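Local coordinates for Iron(III) ABC transporter, periplasmic iron-compound-binding protein (Vibrio cholerae, PDB 5GGY) that probably binds ferric hydroxamate siderophores such as Desferal in the periplasm and hands them to an ABC transporter for iron uptake, at residues Leu31-Leu43 against Pro53-Arg65. Numbering follows the deposited sequence.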
ATOM      1  N   LEU A  31      14.576 -11.593  -2.349  1.00 21.39           N
ATOM      2  CA  LEU A  31      14.078 -12.633  -3.244  1.00 20.35           C
ATOM      3  C   LEU A  31      12.841 -12.163  -3.997  1.00 24.13           C
ATOM      4  O   LEU A  31      12.708 -12.407  -5.197  1.00 21.18           O
ATOM      5  CB  LEU A  31      13.764 -13.915  -2.469  1.00 23.99           C
ATOM      6  CG  LEU A  31      14.953 -14.754  -1.997  1.00 31.34           C
ATOM      7  CD1 LEU A  31      14.470 -16.005  -1.281  1.00 18.65           C
ATOM      8  CD2 LEU A  31      15.857 -15.114  -3.165  1.00 37.50           C
ATOM      9  N   GLU A  32      11.939 -11.490  -3.285  1.00 17.11           N
ATOM     10  CA  GLU A  32      10.713 -10.979  -3.888  1.00 23.83           C
ATOM     11  C   GLU A  32      11.008  -9.892  -4.915  1.00 18.10           C
ATOM     12  O   GLU A  32      10.223  -9.665  -5.834  1.00 27.64           O
ATOM     13  CB  GLU A  32       9.771 -10.439  -2.810  1.00 17.05           C
ATOM     14  CG  GLU A  32       9.261 -11.494  -1.842  1.00 20.64           C
ATOM     15  CD  GLU A  32       8.208 -12.402  -2.453  1.00 17.50           C
ATOM     16  OE1 GLU A  32       7.812 -13.378  -1.783  1.00 26.86           O
ATOM     17  OE2 GLU A  32       7.769 -12.140  -3.595  1.00 19.57           O
ATOM     18  N   LEU A  33      12.144  -9.224  -4.752  1.00 25.57           N
ATOM     19  CA  LEU A  33      12.568  -8.183  -5.682  1.00 25.27           C
ATOM     20  C   LEU A  33      13.271  -8.775  -6.896  1.00 24.57           C
ATOM     21  O   LEU A  33      13.603  -8.062  -7.840  1.00 30.06           O
ATOM     22  CB  LEU A  33      13.490  -7.180  -4.985  1.00 23.59           C
ATOM     23  CG  LEU A  33      12.837  -6.242  -3.968  1.00 27.44           C
ATOM     24  CD1 LEU A  33      13.881  -5.355  -3.310  1.00 21.92           C
ATOM     25  CD2 LEU A  33      11.762  -5.405  -4.642  1.00 29.42           C
ATOM     26  N   GLY A  34      13.490 -10.084  -6.869  1.00 29.03           N
ATOM     27  CA  GLY A  34      14.187 -10.758  -7.947  1.00 31.41           C
ATOM     28  C   GLY A  34      15.691 -10.632  -7.810  1.00 32.79           C
ATOM     29  O   GLY A  34      16.419 -10.659  -8.799  1.00 42.51           O
ATOM     30  N   ILE A  35      16.153 -10.489  -6.573  1.00 29.26           N
ATOM     31  CA  ILE A  35      17.578 -10.398  -6.278  1.00 27.72           C
ATOM     32  C   ILE A  35      18.040 -11.661  -5.564  1.00 28.31           C
ATOM     33  O   ILE A  35      17.678 -11.889  -4.414  1.00 38.51           O
ATOM     34  CB  ILE A  35      17.905  -9.170  -5.396  1.00 26.91           C
ATOM     35  CG1 ILE A  35      17.459  -7.874  -6.076  1.00 20.41           C
ATOM     36  CG2 ILE A  35      19.391  -9.125  -5.076  1.00 18.02           C
ATOM     37  CD1 ILE A  35      18.387  -7.397  -7.178  1.00 23.67           C
ATOM     38  N   GLN A  36      18.829 -12.485  -6.249  1.00 22.30           N
ATOM     39  CA  GLN A  36      19.345 -13.714  -5.650  1.00 27.78           C
ATOM     40  C   GLN A  36      20.622 -13.447  -4.861  1.00 30.56           C
ATOM     41  O   GLN A  36      21.658 -13.113  -5.440  1.00 24.33           O
ATOM     42  CB  GLN A  36      19.606 -14.780  -6.718  1.00 36.32           C
ATOM     43  CG  GLN A  36      18.357 -15.393  -7.318  1.00 46.12           C
ATOM     44  CD  GLN A  36      18.652 -16.648  -8.117  1.00 57.74           C
ATOM     45  OE1 GLN A  36      19.804 -17.064  -8.244  1.00 55.61           O
ATOM     46  NE2 GLN A  36      17.607 -17.261  -8.657  1.00 62.38           N
ATOM     47  N   PRO A  37      20.550 -13.586  -3.528  1.00 27.35           N
ATOM     48  CA  PRO A  37      21.717 -13.370  -2.669  1.00 24.16           C
ATOM     49  C   PRO A  37      22.711 -14.520  -2.771  1.00 18.41           C
ATOM     50  O   PRO A  37      22.303 -15.652  -3.035  1.00 18.98           O
ATOM     51  CB  PRO A  37      21.108 -13.297  -1.268  1.00 23.38           C
ATOM     52  CG  PRO A  37      19.906 -14.161  -1.353  1.00 20.17           C
ATOM     53  CD  PRO A  37      19.364 -13.993  -2.752  1.00 17.38           C
ATOM     54  N   VAL A  38      23.993 -14.237  -2.568  1.00 30.93           N
ATOM     55  CA  VAL A  38      25.008 -15.280  -2.613  1.00 25.16           C
ATOM     56  C   VAL A  38      25.167 -15.927  -1.239  1.00 27.87           C
ATOM     57  O   VAL A  38      25.746 -17.008  -1.117  1.00 32.34           O
ATOM     58  CB  VAL A  38      26.369 -14.731  -3.090  1.00 28.75           C
ATOM     59  CG1 VAL A  38      26.222 -14.038  -4.437  1.00 21.60           C
ATOM     60  CG2 VAL A  38      26.957 -13.779  -2.060  1.00 25.33           C
ATOM     61  N   GLY A  39      24.640 -15.266  -0.212  1.00 26.06           N
ATOM     62  CA  GLY A  39      24.737 -15.762   1.149  1.00 25.55           C
ATOM     63  C   GLY A  39      23.515 -15.447   1.991  1.00 27.21           C
ATOM     64  O   GLY A  39      23.025 -14.315   2.001  1.00 15.49           O
ATOM     65  N   ALA A  40      23.023 -16.458   2.702  1.00 22.19           N
ATOM     66  CA  ALA A  40      21.836 -16.326   3.540  1.00 19.00           C
ATOM     67  C   ALA A  40      21.931 -17.294   4.718  1.00 16.41           C
ATOM     68  O   ALA A  40      22.619 -18.310   4.625  1.00 22.33           O
ATOM     69  CB  ALA A  40      20.573 -16.582   2.722  1.00 19.12           C
ATOM     70  N   PRO A  41      21.255 -16.976   5.836  1.00 28.61           N
ATOM     71  CA  PRO A  41      21.397 -17.800   7.041  1.00 28.35           C
ATOM     72  C   PRO A  41      20.345 -18.904   7.189  1.00 29.19           C
ATOM     73  O   PRO A  41      19.205 -18.729   6.754  1.00 25.57           O
ATOM     74  CB  PRO A  41      21.248 -16.775   8.163  1.00 18.01           C
ATOM     75  CG  PRO A  41      20.265 -15.791   7.609  1.00 20.02           C
ATOM     76  CD  PRO A  41      20.497 -15.741   6.110  1.00 27.04           C
ATOM     77  N   GLU A  42      20.749 -20.021   7.794  1.00 31.88           N
ATOM     78  CA  GLU A  42      19.850 -21.118   8.179  1.00 33.99           C
ATOM     79  C   GLU A  42      18.836 -21.510   7.103  1.00 34.82           C
ATOM     80  O   GLU A  42      17.627 -21.478   7.332  1.00 30.74           O
ATOM     81  CB  GLU A  42      19.111 -20.748   9.467  1.00 35.85           C
ATOM     82  CG  GLU A  42      20.032 -20.455  10.643  1.00 38.09           C
ATOM     83  CD  GLU A  42      19.281 -19.964  11.867  1.00 38.85           C
ATOM     84  OE1 GLU A  42      19.430 -18.774  12.215  1.00 40.56           O
ATOM     85  OE2 GLU A  42      18.547 -20.766  12.483  1.00 36.42           O
ATOM     86  N   LEU A  43      19.338 -21.895   5.937  1.00 30.66           N
ATOM     87  CA  LEU A  43      18.479 -22.176   4.793  1.00 26.86           C
ATOM     88  C   LEU A  43      17.583 -23.401   4.979  1.00 27.90           C
ATOM     89  O   LEU A  43      16.441 -23.409   4.517  1.00 27.90           O
ATOM     90  CB  LEU A  43      19.327 -22.347   3.532  1.00 23.03           C
ATOM     91  CG  LEU A  43      20.059 -21.082   3.079  1.00 21.95           C
ATOM     92  CD1 LEU A  43      20.657 -21.265   1.693  1.00 24.59           C
ATOM     93  CD2 LEU A  43      19.121 -19.891   3.107  1.00 22.92           C
ATOM     94  N   PRO A  53       9.228 -16.811   0.216  1.00 16.59           N
ATOM     95  CA  PRO A  53       9.596 -17.324  -1.110  1.00 17.33           C
ATOM     96  C   PRO A  53      10.690 -18.389  -1.057  1.00 30.25           C
ATOM     97  O   PRO A  53      11.495 -18.398  -0.124  1.00 38.67           O
ATOM     98  CB  PRO A  53      10.093 -16.074  -1.837  1.00 16.99           C
ATOM     99  CG  PRO A  53      10.642 -15.229  -0.758  1.00 16.05           C
ATOM    100  CD  PRO A  53       9.751 -15.452   0.435  1.00 18.81           C
ATOM    101  N   GLU A  54      10.707 -19.277  -2.047  1.00 24.77           N
ATOM    102  CA  GLU A  54      11.688 -20.354  -2.086  1.00 25.36           C
ATOM    103  C   GLU A  54      13.093 -19.821  -2.337  1.00 26.84           C
ATOM    104  O   GLU A  54      13.314 -19.029  -3.251  1.00 26.94           O
ATOM    105  CB  GLU A  54      11.327 -21.377  -3.162  1.00 21.97           C
ATOM    106  CG  GLU A  54      12.323 -22.525  -3.260  1.00 46.34           C
ATOM    107  CD  GLU A  54      12.140 -23.369  -4.505  1.00 48.89           C
ATOM    108  OE1 GLU A  54      13.001 -24.238  -4.761  1.00 51.91           O
ATOM    109  OE2 GLU A  54      11.141 -23.164  -5.228  1.00 49.32           O
ATOM    110  N   VAL A  55      14.040 -20.259  -1.514  1.00 34.42           N
ATOM    111  CA  VAL A  55      15.435 -19.893  -1.700  1.00 31.90           C
ATOM    112  C   VAL A  55      16.056 -20.736  -2.809  1.00 31.09           C
ATOM    113  O   VAL A  55      16.007 -21.964  -2.756  1.00 38.14           O
ATOM    114  CB  VAL A  55      16.242 -20.076  -0.401  1.00 33.12           C
ATOM    115  CG1 VAL A  55      17.718 -19.832  -0.650  1.00 28.08           C
ATOM    116  CG2 VAL A  55      15.715 -19.148   0.685  1.00 29.77           C
ATOM    117  N   PRO A  56      16.621 -20.076  -3.832  1.00 22.36           N
ATOM    118  CA  PRO A  56      17.340 -20.772  -4.906  1.00 26.12           C
ATOM    119  C   PRO A  56      18.500 -21.603  -4.361  1.00 20.98           C
ATOM    120  O   PRO A  56      19.127 -21.211  -3.381  1.00 18.39           O
ATOM    121  CB  PRO A  56      17.851 -19.629  -5.791  1.00 21.88           C
ATOM    122  CG  PRO A  56      16.946 -18.483  -5.496  1.00 17.41           C
ATOM    123  CD  PRO A  56      16.566 -18.621  -4.055  1.00 16.44           C
ATOM    124  N   SER A  57      18.780 -22.735  -4.997  1.00 32.48           N
ATOM    125  CA  SER A  57      19.816 -23.650  -4.527  1.00 40.61           C
ATOM    126  C   SER A  57      21.222 -23.060  -4.660  1.00 41.59           C
ATOM    127  O   SER A  57      22.171 -23.571  -4.064  1.00 40.03           O
ATOM    128  CB  SER A  57      19.734 -24.978  -5.287  1.00 41.10           C
ATOM    129  OG  SER A  57      19.863 -24.777  -6.683  1.00 42.98           O
ATOM    130  N   SER A  58      21.348 -21.987  -5.433  1.00 36.57           N
ATOM    131  CA  SER A  58      22.636 -21.333  -5.638  1.00 31.95           C
ATOM    132  C   SER A  58      23.120 -20.627  -4.374  1.00 32.07           C
ATOM    133  O   SER A  58      24.323 -20.478  -4.159  1.00 44.64           O
ATOM    134  CB  SER A  58      22.548 -20.326  -6.781  1.00 24.35           C
ATOM    135  OG  SER A  58      21.808 -19.184  -6.387  1.00 27.26           O
ATOM    136  N   VAL A  59      22.174 -20.186  -3.552  1.00 29.26           N
ATOM    137  CA  VAL A  59      22.482 -19.461  -2.323  1.00 28.51           C
ATOM    138  C   VAL A  59      23.207 -20.340  -1.312  1.00 37.25           C
ATOM    139  O   VAL A  59      22.730 -21.423  -0.971  1.00 47.25           O
ATOM    140  CB  VAL A  59      21.205 -18.911  -1.664  1.00 31.81           C
ATOM    141  CG1 VAL A  59      21.559 -17.981  -0.514  1.00 29.59           C
ATOM    142  CG2 VAL A  59      20.345 -18.200  -2.696  1.00 33.75           C
ATOM    143  N   GLN A  60      24.355 -19.872  -0.832  1.00 37.03           N
ATOM    144  CA  GLN A  60      25.103 -20.609   0.179  1.00 29.53           C
ATOM    145  C   GLN A  60      24.664 -20.225   1.586  1.00 23.29           C
ATOM    146  O   GLN A  60      24.275 -19.082   1.838  1.00 20.84           O
ATOM    147  CB  GLN A  60      26.606 -20.374   0.029  1.00 33.46           C
ATOM    148  CG  GLN A  60      27.204 -20.936  -1.243  1.00 42.55           C
ATOM    149  CD  GLN A  60      28.599 -21.483  -1.024  1.00 56.56           C
ATOM    150  OE1 GLN A  60      28.839 -22.245  -0.088  1.00 60.61           O
ATOM    151  NE2 GLN A  60      29.532 -21.088  -1.882  1.00 64.88           N
ATOM    152  N   ASP A  61      24.731 -21.191   2.497  1.00 28.58           N
ATOM    153  CA  ASP A  61      24.410 -20.951   3.898  1.00 28.11           C
ATOM    154  C   ASP A  61      25.636 -20.386   4.621  1.00 28.10           C
ATOM    155  O   ASP A  61      26.705 -21.000   4.619  1.00 32.87           O
ATOM    156  CB  ASP A  61      23.930 -22.241   4.565  1.00 25.90           C
ATOM    157  CG  ASP A  61      23.264 -21.994   5.907  1.00 27.09           C
ATOM    158  OD1 ASP A  61      23.840 -21.267   6.745  1.00 20.72           O
ATOM    159  OD2 ASP A  61      22.154 -22.527   6.122  1.00 28.40           O
ATOM    160  N   ILE A  62      25.474 -19.218   5.237  1.00 23.81           N
ATOM    161  CA  ILE A  62      26.590 -18.535   5.881  1.00 25.38           C
ATOM    162  C   ILE A  62      26.506 -18.569   7.407  1.00 31.15           C
ATOM    163  O   ILE A  62      27.130 -17.752   8.088  1.00 34.86           O
ATOM    164  CB  ILE A  62      26.689 -17.063   5.415  1.00 28.68           C
ATOM    165  CG1 ILE A  62      25.305 -16.422   5.337  1.00 24.12           C
ATOM    166  CG2 ILE A  62      27.372 -16.976   4.062  1.00 19.29           C
ATOM    167  CD1 ILE A  62      24.844 -15.780   6.627  1.00 20.10           C
ATOM    168  N   GLY A  63      25.735 -19.511   7.939  1.00 26.71           N
ATOM    169  CA  GLY A  63      25.617 -19.663   9.379  1.00 19.97           C
ATOM    170  C   GLY A  63      24.253 -19.269   9.912  1.00 22.43           C
ATOM    171  O   GLY A  63      23.278 -19.231   9.164  1.00 36.35           O
ATOM    172  N   THR A  64      24.179 -18.978  11.207  1.00 19.03           N
ATOM    173  CA  THR A  64      22.917 -18.595  11.829  1.00 18.54           C
ATOM    174  C   THR A  64      22.756 -17.078  11.854  1.00 25.35           C
ATOM    175  O   THR A  64      23.722 -16.335  11.688  1.00 29.20           O
ATOM    176  CB  THR A  64      22.801 -19.144  13.264  1.00 23.63           C
ATOM    177  OG1 THR A  64      23.799 -18.540  14.096  1.00 28.70           O
ATOM    178  CG2 THR A  64      22.983 -20.656  13.276  1.00 20.73           C
ATOM    179  N   ARG A  65      21.523 -16.628  12.065  1.00 26.04           N
ATOM    180  CA  ARG A  65      21.199 -15.203  12.060  1.00 23.97           C
ATOM    181  C   ARG A  65      21.888 -14.442  13.191  1.00 34.32           C
ATOM    182  O   ARG A  65      22.205 -13.262  13.053  1.00 32.81           O
ATOM    183  CB  ARG A  65      19.682 -15.009  12.155  1.00 23.65           C
ATOM    184  CG  ARG A  65      18.910 -15.561  10.967  1.00 25.53           C
ATOM    185  CD  ARG A  65      17.449 -15.811  11.313  1.00 25.79           C
ATOM    186  NE  ARG A  65      17.292 -16.961  12.200  1.00 20.35           N
ATOM    187  CZ  ARG A  65      16.140 -17.332  12.747  1.00 21.46           C
ATOM    188  NH1 ARG A  65      15.036 -16.641  12.503  1.00 25.92           N
ATOM    189  NH2 ARG A  65      16.092 -18.393  13.541  1.00 29.87           N
TER
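Glu-42 meets Gly-63, Thr-64 and Arg-65 from CG outward. From CB, the first torsion sets CG anti to the carbonyl carbon (chi1 -59°), where Glu-42 CG lies 3.6 Å from Thr-64 CA; the extended chain beyond it carries CD past Thr-64 CB to Arg-65. There Glu-42 OE1 takes two N-H groups: Arg-65 N, on the anti side and close to the carboxylate plane, and Arg-65 NE at 2.8 Å, from well above that plane. The latter is a salt bridge in which OE1 lies in the guanidinium plane, at its edge, although the two planar groups are turned 63° apart. Glu-42 OE2 lies 3.6 Å from Arg-65 NH2. The same guanidinium makes a cation-pi contact with Trp-24.

Gln-60 N to Val-38 O, Ala-40 N to Gln-60 O (3.0 Å) and Ile-62 N to Ala-40 O show that strands 39-40 and 60-61 pair in parallel; helix 43-49, between them in sequence, makes this a beta-alpha-beta unit. Glu-42 N bonds Gly-63 O, one residue beyond the acceptor that a regular parallel pairing would use.

Asp-61, with CG anti to its own N (chi1 -166°), divides its carboxylate: OD1 closes an Asx turn by accepting from Gly-63 N, while OD2 receives Leu-43 N at 2.9 Å, at the start of helix 43-49. Apolar side chains pack between the segments. Val-59 CG1 sits 3.7 Å from Ala-40 CB, and Leu-43 crosses Val-55 at about a right angle. Leu-31 splits its branches, CD1 against Val-55 CG2 and CD2 against Pro-56 CD at 3.7 Å. The Pro-53 ring meets Glu-32 OE1, whose carboxylate is held by Lys-136 and Tyr-266.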